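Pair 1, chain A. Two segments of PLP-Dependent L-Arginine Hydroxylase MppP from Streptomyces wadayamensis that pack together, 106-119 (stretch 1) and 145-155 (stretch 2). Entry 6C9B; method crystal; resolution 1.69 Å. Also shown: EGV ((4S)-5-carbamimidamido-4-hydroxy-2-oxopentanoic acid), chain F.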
# COMPACT_ATOMS: atom_id res chain seq x y z
N ASP A 106 5.74 12.82 -20.95
CA ASP A 106 6.31 11.70 -21.70
C ASP A 106 7.66 11.24 -21.13
O ASP A 106 7.95 10.03 -21.16
CB ASP A 106 6.51 12.09 -23.17
CG ASP A 106 5.19 12.21 -23.92
OD1 ASP A 106 4.28 11.41 -23.63
OD2 ASP A 106 5.08 13.10 -24.79
N ARG A 107 8.50 12.15 -20.63
CA ARG A 107 9.88 11.83 -20.24
C ARG A 107 10.20 12.47 -18.89
O ARG A 107 9.74 13.58 -18.59
CB ARG A 107 10.89 12.31 -21.31
CG ARG A 107 10.50 11.97 -22.74
CD ARG A 107 11.73 11.72 -23.64
NE ARG A 107 12.76 12.73 -23.48
CZ ARG A 107 14.06 12.54 -23.70
NH1 ARG A 107 14.91 13.54 -23.53
NH2 ARG A 107 14.51 11.35 -24.08
N VAL A 108 11.01 11.77 -18.08
CA VAL A 108 11.40 12.23 -16.75
C VAL A 108 12.91 12.14 -16.64
O VAL A 108 13.50 11.12 -16.99
CB VAL A 108 10.74 11.36 -15.65
CG1 VAL A 108 11.16 11.76 -14.26
CG2 VAL A 108 9.23 11.42 -15.78
N ALA A 109 13.54 13.22 -16.17
CA ALA A 109 14.96 13.17 -15.82
C ALA A 109 15.05 12.65 -14.39
O ALA A 109 14.36 13.15 -13.50
CB ALA A 109 15.59 14.56 -15.96
N LEU A 110 15.86 11.60 -14.19
CA LEU A 110 15.93 10.90 -12.92
C LEU A 110 17.37 10.71 -12.49
O LEU A 110 18.22 10.32 -13.30
CB LEU A 110 15.25 9.53 -13.01
CG LEU A 110 15.30 8.63 -11.79
CD1 LEU A 110 14.60 9.24 -10.59
CD2 LEU A 110 14.65 7.34 -12.12
N VAL A 111 17.66 11.02 -11.22
CA VAL A 111 19.02 10.84 -10.73
C VAL A 111 19.43 9.37 -10.84
O VAL A 111 18.63 8.45 -10.68
CB VAL A 111 19.15 11.35 -9.28
CG1 VAL A 111 18.26 10.56 -8.31
CG2 VAL A 111 20.61 11.31 -8.84
N HIS A 112 20.71 9.15 -11.18
CA HIS A 112 21.23 7.83 -11.44
C HIS A 112 22.59 7.75 -10.75
O HIS A 112 23.44 8.62 -10.97
CB HIS A 112 21.38 7.64 -12.96
CG HIS A 112 21.90 6.30 -13.36
ND1 HIS A 112 23.19 6.11 -13.82
CD2 HIS A 112 21.30 5.09 -13.41
CE1 HIS A 112 23.36 4.83 -14.12
NE2 HIS A 112 22.24 4.19 -13.88
N PRO A 113 22.83 6.74 -9.90
CA PRO A 113 21.94 5.68 -9.46
C PRO A 113 20.90 6.18 -8.50
O PRO A 113 21.03 7.29 -7.95
CB PRO A 113 22.90 4.70 -8.78
CG PRO A 113 23.91 5.63 -8.14
CD PRO A 113 24.13 6.70 -9.19
N THR A 114 19.86 5.38 -8.27
CA THR A 114 18.92 5.63 -7.19
C THR A 114 18.20 4.32 -6.91
O THR A 114 18.39 3.32 -7.61
CB THR A 114 17.97 6.81 -7.50
OG1 THR A 114 17.43 7.32 -6.27
CG2 THR A 114 16.87 6.45 -8.45
N PHE A 115 17.36 4.33 -5.89
CA PHE A 115 16.61 3.13 -5.52
C PHE A 115 15.74 2.70 -6.71
O PHE A 115 15.02 3.52 -7.29
CB PHE A 115 15.76 3.43 -4.28
CG PHE A 115 14.81 2.33 -3.92
CD1 PHE A 115 15.19 1.00 -4.01
CD2 PHE A 115 13.53 2.64 -3.48
CE1 PHE A 115 14.31 -0.02 -3.67
CE2 PHE A 115 12.65 1.63 -3.12
CZ PHE A 115 13.04 0.30 -3.23
N ASP A 116 15.85 1.43 -7.10
CA ASP A 116 15.44 1.07 -8.45
C ASP A 116 13.93 1.07 -8.61
O ASP A 116 13.45 1.19 -9.75
CB ASP A 116 16.05 -0.28 -8.91
CG ASP A 116 15.55 -1.53 -8.12
OD1 ASP A 116 14.98 -1.39 -7.03
OD2 ASP A 116 15.75 -2.65 -8.63
N ASN A 117 13.16 1.04 -7.53
CA ASN A 117 11.74 0.95 -7.77
C ASN A 117 11.18 2.30 -8.25
O ASN A 117 10.15 2.31 -8.92
CB ASN A 117 10.99 0.38 -6.57
CG ASN A 117 10.66 1.39 -5.55
OD1 ASN A 117 11.31 2.42 -5.42
ND2 ASN A 117 9.63 1.08 -4.77
N ILE A 118 11.89 3.41 -8.00
CA ILE A 118 11.49 4.69 -8.58
C ILE A 118 11.49 4.58 -10.10
O ILE A 118 10.50 4.91 -10.77
CB ILE A 118 12.42 5.83 -8.10
CG1 ILE A 118 12.26 6.08 -6.59
CG2 ILE A 118 12.09 7.13 -8.82
CD1 ILE A 118 13.38 6.90 -5.98
N ALA A 119 12.60 4.08 -10.65
CA ALA A 119 12.71 3.90 -12.09
C ALA A 119 11.68 2.92 -12.59
O ALA A 119 11.06 3.12 -13.64
CB ALA A 119 14.12 3.42 -12.47
N GLU A 145 18.41 22.10 -23.13
CA GLU A 145 18.00 21.01 -24.00
C GLU A 145 17.34 19.90 -23.20
O GLU A 145 16.29 19.37 -23.59
CB GLU A 145 19.21 20.48 -24.77
CG GLU A 145 19.07 19.03 -25.23
CD GLU A 145 19.98 18.69 -26.39
OE1 GLU A 145 20.30 19.60 -27.18
OE2 GLU A 145 20.36 17.51 -26.52
N LEU A 146 17.93 19.55 -22.06
CA LEU A 146 17.31 18.53 -21.22
C LEU A 146 15.97 19.02 -20.68
O LEU A 146 14.97 18.30 -20.75
CB LEU A 146 18.25 18.16 -20.07
CG LEU A 146 17.66 17.16 -19.08
CD1 LEU A 146 17.32 15.84 -19.77
CD2 LEU A 146 18.65 16.94 -17.95
N LEU A 147 15.95 20.23 -20.13
CA LEU A 147 14.74 20.69 -19.46
C LEU A 147 13.59 20.84 -20.44
O LEU A 147 12.43 20.56 -20.09
CB LEU A 147 15.00 22.02 -18.74
CG LEU A 147 15.84 21.84 -17.47
CD1 LEU A 147 16.37 23.17 -16.97
CD2 LEU A 147 15.03 21.14 -16.40
N SER A 148 13.88 21.21 -21.68
CA SER A 148 12.84 21.33 -22.69
C SER A 148 12.39 19.98 -23.22
O SER A 148 11.37 19.92 -23.93
CB SER A 148 13.33 22.20 -23.85
OG SER A 148 14.22 21.48 -24.69
N SER A 149 13.09 18.90 -22.89
CA SER A 149 12.72 17.57 -23.34
C SER A 149 12.06 16.71 -22.27
O SER A 149 11.61 15.61 -22.60
CB SER A 149 13.95 16.83 -23.86
OG SER A 149 14.82 16.50 -22.81
N VAL A 150 11.98 17.15 -21.01
CA VAL A 150 11.34 16.35 -19.98
C VAL A 150 10.24 17.17 -19.32
O VAL A 150 10.26 18.40 -19.33
CB VAL A 150 12.33 15.84 -18.91
CG1 VAL A 150 13.41 14.99 -19.55
CG2 VAL A 150 12.96 17.01 -18.15
N GLY A 151 9.29 16.46 -18.72
CA GLY A 151 8.20 17.11 -18.02
C GLY A 151 8.37 17.14 -16.52
O GLY A 151 7.58 17.78 -15.81
N CYS A 152 9.39 16.43 -16.03
CA CYS A 152 9.63 16.25 -14.60
C CYS A 152 11.10 15.94 -14.42
O CYS A 152 11.69 15.22 -15.24
CB CYS A 152 8.78 15.12 -14.02
SG CYS A 152 9.04 14.77 -12.31
N VAL A 153 11.68 16.52 -13.38
CA VAL A 153 13.01 16.19 -12.88
C VAL A 153 12.79 15.58 -11.51
O VAL A 153 12.11 16.18 -10.68
CB VAL A 153 13.90 17.43 -12.78
CG1 VAL A 153 15.24 17.08 -12.15
CG2 VAL A 153 14.12 18.07 -14.15
N PHE A 154 13.32 14.38 -11.29
CA PHE A 154 13.08 13.63 -10.06
C PHE A 154 14.40 13.40 -9.33
O PHE A 154 15.32 12.78 -9.89
CB PHE A 154 12.42 12.30 -10.37
CG PHE A 154 11.87 11.59 -9.17
CD1 PHE A 154 12.72 11.04 -8.21
CD2 PHE A 154 10.53 11.46 -9.00
CE1 PHE A 154 12.19 10.39 -7.10
CE2 PHE A 154 10.02 10.80 -7.90
CZ PHE A 154 10.86 10.28 -6.95
N VAL A 155 14.49 13.87 -8.08
CA VAL A 155 15.72 13.77 -7.30
C VAL A 155 15.42 13.10 -5.96
O VAL A 155 14.53 13.53 -5.22
CB VAL A 155 16.37 15.14 -7.04
CG1 VAL A 155 17.66 14.98 -6.19
CG2 VAL A 155 16.70 15.83 -8.35
C10 EGV F . 15.95 -0.33 0.40
C02 EGV F . 11.31 -2.13 -0.45
C03 EGV F . 10.08 -1.74 -2.59
C06 EGV F . 12.14 -0.89 -0.17
C07 EGV F . 13.62 -1.28 -0.35
C09 EGV F . 14.59 -0.08 -0.25
N01 EGV F . 11.13 -2.38 -1.87
N04 EGV F . 9.91 -1.99 -3.97
N05 EGV F . 9.29 -0.89 -1.97
O08 EGV F . 11.92 -0.48 1.12
O11 EGV F . 16.63 0.65 0.62
O12 EGV F . 16.34 -1.47 0.70
O13 EGV F . 14.32 1.04 -0.67

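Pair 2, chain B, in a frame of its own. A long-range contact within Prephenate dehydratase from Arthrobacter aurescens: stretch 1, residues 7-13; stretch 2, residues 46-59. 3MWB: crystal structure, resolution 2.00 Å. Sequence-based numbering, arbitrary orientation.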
# COMPACT_ATOMS: atom_id res chain seq x y z
N VAL B 7 -30.82 -5.70 -37.66
CA VAL B 7 -30.08 -6.04 -36.39
C VAL B 7 -29.83 -7.55 -36.17
O VAL B 7 -30.75 -8.36 -36.18
CB VAL B 7 -30.74 -5.35 -35.14
CG1 VAL B 7 -32.25 -5.14 -35.34
CG2 VAL B 7 -30.43 -6.09 -33.84
N THR B 8 -28.56 -7.91 -35.97
CA THR B 8 -28.16 -9.31 -35.97
C THR B 8 -27.40 -9.66 -34.70
O THR B 8 -26.42 -9.01 -34.37
CB THR B 8 -27.26 -9.63 -37.19
OG1 THR B 8 -27.90 -9.21 -38.40
CG2 THR B 8 -26.97 -11.13 -37.28
N TYR B 9 -27.86 -10.68 -33.99
CA TYR B 9 -27.15 -11.17 -32.84
C TYR B 9 -26.58 -12.53 -33.12
O TYR B 9 -27.19 -13.33 -33.84
CB TYR B 9 -28.10 -11.30 -31.66
CG TYR B 9 -28.62 -10.00 -31.14
CD1 TYR B 9 -27.75 -9.03 -30.64
CD2 TYR B 9 -29.99 -9.73 -31.13
CE1 TYR B 9 -28.23 -7.83 -30.16
CE2 TYR B 9 -30.48 -8.52 -30.65
CZ TYR B 9 -29.59 -7.58 -30.16
OH TYR B 9 -30.07 -6.39 -29.67
N THR B 10 -25.41 -12.80 -32.55
CA THR B 10 -24.94 -14.14 -32.42
C THR B 10 -25.00 -14.52 -30.93
O THR B 10 -25.18 -13.66 -30.06
CB THR B 10 -23.52 -14.34 -32.96
OG1 THR B 10 -22.59 -13.55 -32.21
CG2 THR B 10 -23.44 -13.93 -34.46
N PHE B 11 -24.88 -15.81 -30.65
CA PHE B 11 -24.86 -16.33 -29.29
C PHE B 11 -24.25 -17.71 -29.32
O PHE B 11 -24.15 -18.33 -30.39
CB PHE B 11 -26.26 -16.37 -28.67
CG PHE B 11 -27.24 -17.28 -29.37
CD1 PHE B 11 -27.89 -16.87 -30.53
CD2 PHE B 11 -27.52 -18.55 -28.86
CE1 PHE B 11 -28.80 -17.70 -31.15
CE2 PHE B 11 -28.43 -19.39 -29.49
CZ PHE B 11 -29.07 -18.97 -30.63
N LEU B 12 -23.85 -18.17 -28.14
CA LEU B 12 -23.30 -19.51 -28.00
C LEU B 12 -24.45 -20.50 -28.21
O LEU B 12 -25.40 -20.52 -27.44
CB LEU B 12 -22.66 -19.68 -26.62
CG LEU B 12 -21.95 -21.02 -26.34
CD1 LEU B 12 -20.78 -21.27 -27.30
CD2 LEU B 12 -21.46 -21.08 -24.89
N GLY B 13 -24.35 -21.28 -29.27
CA GLY B 13 -25.40 -22.22 -29.62
C GLY B 13 -25.21 -23.55 -28.92
O GLY B 13 -24.30 -23.68 -28.08
N ARG B 46 -17.83 -13.15 -35.53
CA ARG B 46 -18.82 -12.57 -36.43
C ARG B 46 -19.02 -11.08 -36.15
O ARG B 46 -19.13 -10.27 -37.07
CB ARG B 46 -20.16 -13.35 -36.38
N VAL B 47 -19.03 -10.71 -34.87
CA VAL B 47 -19.15 -9.31 -34.46
C VAL B 47 -17.93 -8.52 -34.93
O VAL B 47 -18.05 -7.47 -35.58
CB VAL B 47 -19.32 -9.18 -32.90
CG1 VAL B 47 -19.26 -7.73 -32.47
CG2 VAL B 47 -20.65 -9.82 -32.45
N ARG B 48 -16.74 -9.04 -34.62
CA ARG B 48 -15.48 -8.42 -35.04
C ARG B 48 -15.39 -8.19 -36.57
O ARG B 48 -14.86 -7.17 -37.00
CB ARG B 48 -14.31 -9.23 -34.53
CG ARG B 48 -14.13 -9.11 -33.03
CD ARG B 48 -13.34 -10.26 -32.42
NE ARG B 48 -12.62 -9.78 -31.24
CZ ARG B 48 -12.24 -10.55 -30.22
NH1 ARG B 48 -12.52 -11.84 -30.23
NH2 ARG B 48 -11.58 -10.02 -29.20
N ALA B 49 -15.90 -9.14 -37.35
CA ALA B 49 -15.85 -9.09 -38.81
C ALA B 49 -16.86 -8.13 -39.43
O ALA B 49 -16.87 -7.94 -40.64
CB ALA B 49 -16.02 -10.50 -39.42
N GLY B 50 -17.72 -7.55 -38.61
CA GLY B 50 -18.73 -6.62 -39.13
C GLY B 50 -20.02 -7.27 -39.57
O GLY B 50 -20.84 -6.62 -40.21
N GLU B 51 -20.22 -8.54 -39.23
CA GLU B 51 -21.34 -9.33 -39.76
C GLU B 51 -22.44 -9.61 -38.73
O GLU B 51 -23.41 -10.28 -39.05
CB GLU B 51 -20.85 -10.68 -40.29
CG GLU B 51 -19.77 -10.62 -41.36
CD GLU B 51 -20.31 -10.32 -42.73
OE1 GLU B 51 -20.91 -9.23 -42.94
OE2 GLU B 51 -20.10 -11.17 -43.61
N ALA B 52 -22.24 -9.15 -37.50
CA ALA B 52 -23.29 -9.21 -36.48
C ALA B 52 -23.16 -7.97 -35.63
O ALA B 52 -22.06 -7.42 -35.48
CB ALA B 52 -23.16 -10.47 -35.62
N ASP B 53 -24.25 -7.52 -35.05
CA ASP B 53 -24.19 -6.32 -34.23
C ASP B 53 -23.64 -6.59 -32.84
O ASP B 53 -22.87 -5.79 -32.33
CB ASP B 53 -25.55 -5.66 -34.16
CG ASP B 53 -25.99 -5.14 -35.50
OD1 ASP B 53 -25.32 -4.21 -36.01
OD2 ASP B 53 -26.97 -5.69 -36.05
N ALA B 54 -24.03 -7.70 -32.24
CA ALA B 54 -23.61 -8.01 -30.88
C ALA B 54 -23.65 -9.51 -30.68
O ALA B 54 -24.37 -10.22 -31.38
CB ALA B 54 -24.51 -7.30 -29.89
N ALA B 55 -22.88 -9.99 -29.70
CA ALA B 55 -22.83 -11.41 -29.41
C ALA B 55 -23.17 -11.62 -27.94
O ALA B 55 -22.64 -10.92 -27.09
CB ALA B 55 -21.43 -11.94 -29.69
N MSE B 56 -24.06 -12.57 -27.65
CA MSE B 56 -24.47 -12.87 -26.29
C MSE B 56 -23.72 -14.11 -25.79
O MSE B 56 -23.93 -15.22 -26.28
CB MSE B 56 -25.98 -13.11 -26.22
CG MSE B 56 -26.51 -13.29 -24.79
SE MSE B 56 -26.38 -11.65 -23.69
CE MSE B 56 -27.88 -10.58 -24.33
N VAL B 57 -22.87 -13.89 -24.79
CA VAL B 57 -22.00 -14.96 -24.30
C VAL B 57 -22.01 -15.01 -22.79
O VAL B 57 -22.17 -13.97 -22.14
CB VAL B 57 -20.55 -14.81 -24.86
CG1 VAL B 57 -20.54 -14.96 -26.39
CG2 VAL B 57 -19.92 -13.46 -24.44
N PRO B 58 -21.85 -16.22 -22.21
CA PRO B 58 -21.88 -16.33 -20.75
C PRO B 58 -20.56 -15.87 -20.14
O PRO B 58 -19.50 -16.01 -20.78
CB PRO B 58 -22.07 -17.82 -20.52
CG PRO B 58 -21.38 -18.48 -21.68
CD PRO B 58 -21.47 -17.50 -22.85
N ILE B 59 -20.61 -15.36 -18.92
CA ILE B 59 -19.39 -14.93 -18.23
C ILE B 59 -19.28 -15.44 -16.80
O ILE B 59 -18.21 -15.36 -16.22
CB ILE B 59 -19.18 -13.38 -18.28
CG1 ILE B 59 -17.72 -13.06 -17.90
CG2 ILE B 59 -20.24 -12.67 -17.41
CD1 ILE B 59 -17.20 -11.65 -18.17

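Both pairs set a short strand beside a second parallel strand that is entered from a helix through a tight loop. Fourteen central residues superpose with an RMSD of 0.7 Å, and in each pair the strand axes come within 4.7 Å (pair 1) or 4.5 Å (pair 2) at a crossing angle of -20°. The register is shared: Ala A109 pairs with Val A153 as Thr B10 pairs with Ala B55, and Leu A110 with Phe A154 as Phe B11 with Met B56.

The hydrogen bonds follow the same ladder. The central residue of the first strand uses both its backbone groups: Ala A109 N donates to Cys A152 O (2.9 Å) and Ala A109 O accepts from Phe A154 N (2.7 Å); in pair 2, Thr B10 N reaches Ala B54 O (3.0 Å) and Met B56 N reaches Thr B10 O (2.9 Å). One step on, Val A111 N to Phe A154 O is 3.2 Å, whereas Leu B12 N to Met B56 O stretches to 3.5 Å and is weak. The ladder opens in the loop, where Gly A151 N donates to Arg A107 O (2.9 Å) and its match Asp B53 N to Thr B8 O (2.7 Å).

That loop position separates the two designs. Asp B53 also turns its carboxylate back to the first strand, where OD2 accepts from Thr B8 N (2.7 Å). Gly A151 has no side chain to do this; in pair 1 the edge is tied by Arg A107 instead, whose NE donates to Ser A149 O (3.2 Å) and NH1 to Ser A149 OG (3.0 Å). Ser A149 OG in turn donates to Leu A146 O (2.7 Å), so the arginine is linked to the helix.

On the face carrying Ala A109, a small residue meets branched ones: its CB lies 4.2 Å from both Val A150 CG2 and Val A153 CG2. Pair 2 reverses the bulk, with Thr B10 facing two alanines; its CG2 is 3.7 Å from Ala B52 CB and its OG1 3.2 Å from Ala B55 CB. The hydroxyl is hydrogen-bonded elsewhere in the structure.

On the other face, Phe A154 is gripped by Leu A110, with CD1 to CD1 at 3.5 Å, and by Ile A118, whose CG2 sits over one face of the ring, 3.9 Å from its centroid. Selenomethionine Met B56 and Phe B11 approach through CB to CB (4.1 Å), and their side-chain ends lead away. Here Tyr B9 CD1 packs on Ala B54 CB at 3.7 Å. The rule is a fixed ladder with bulk traded across it.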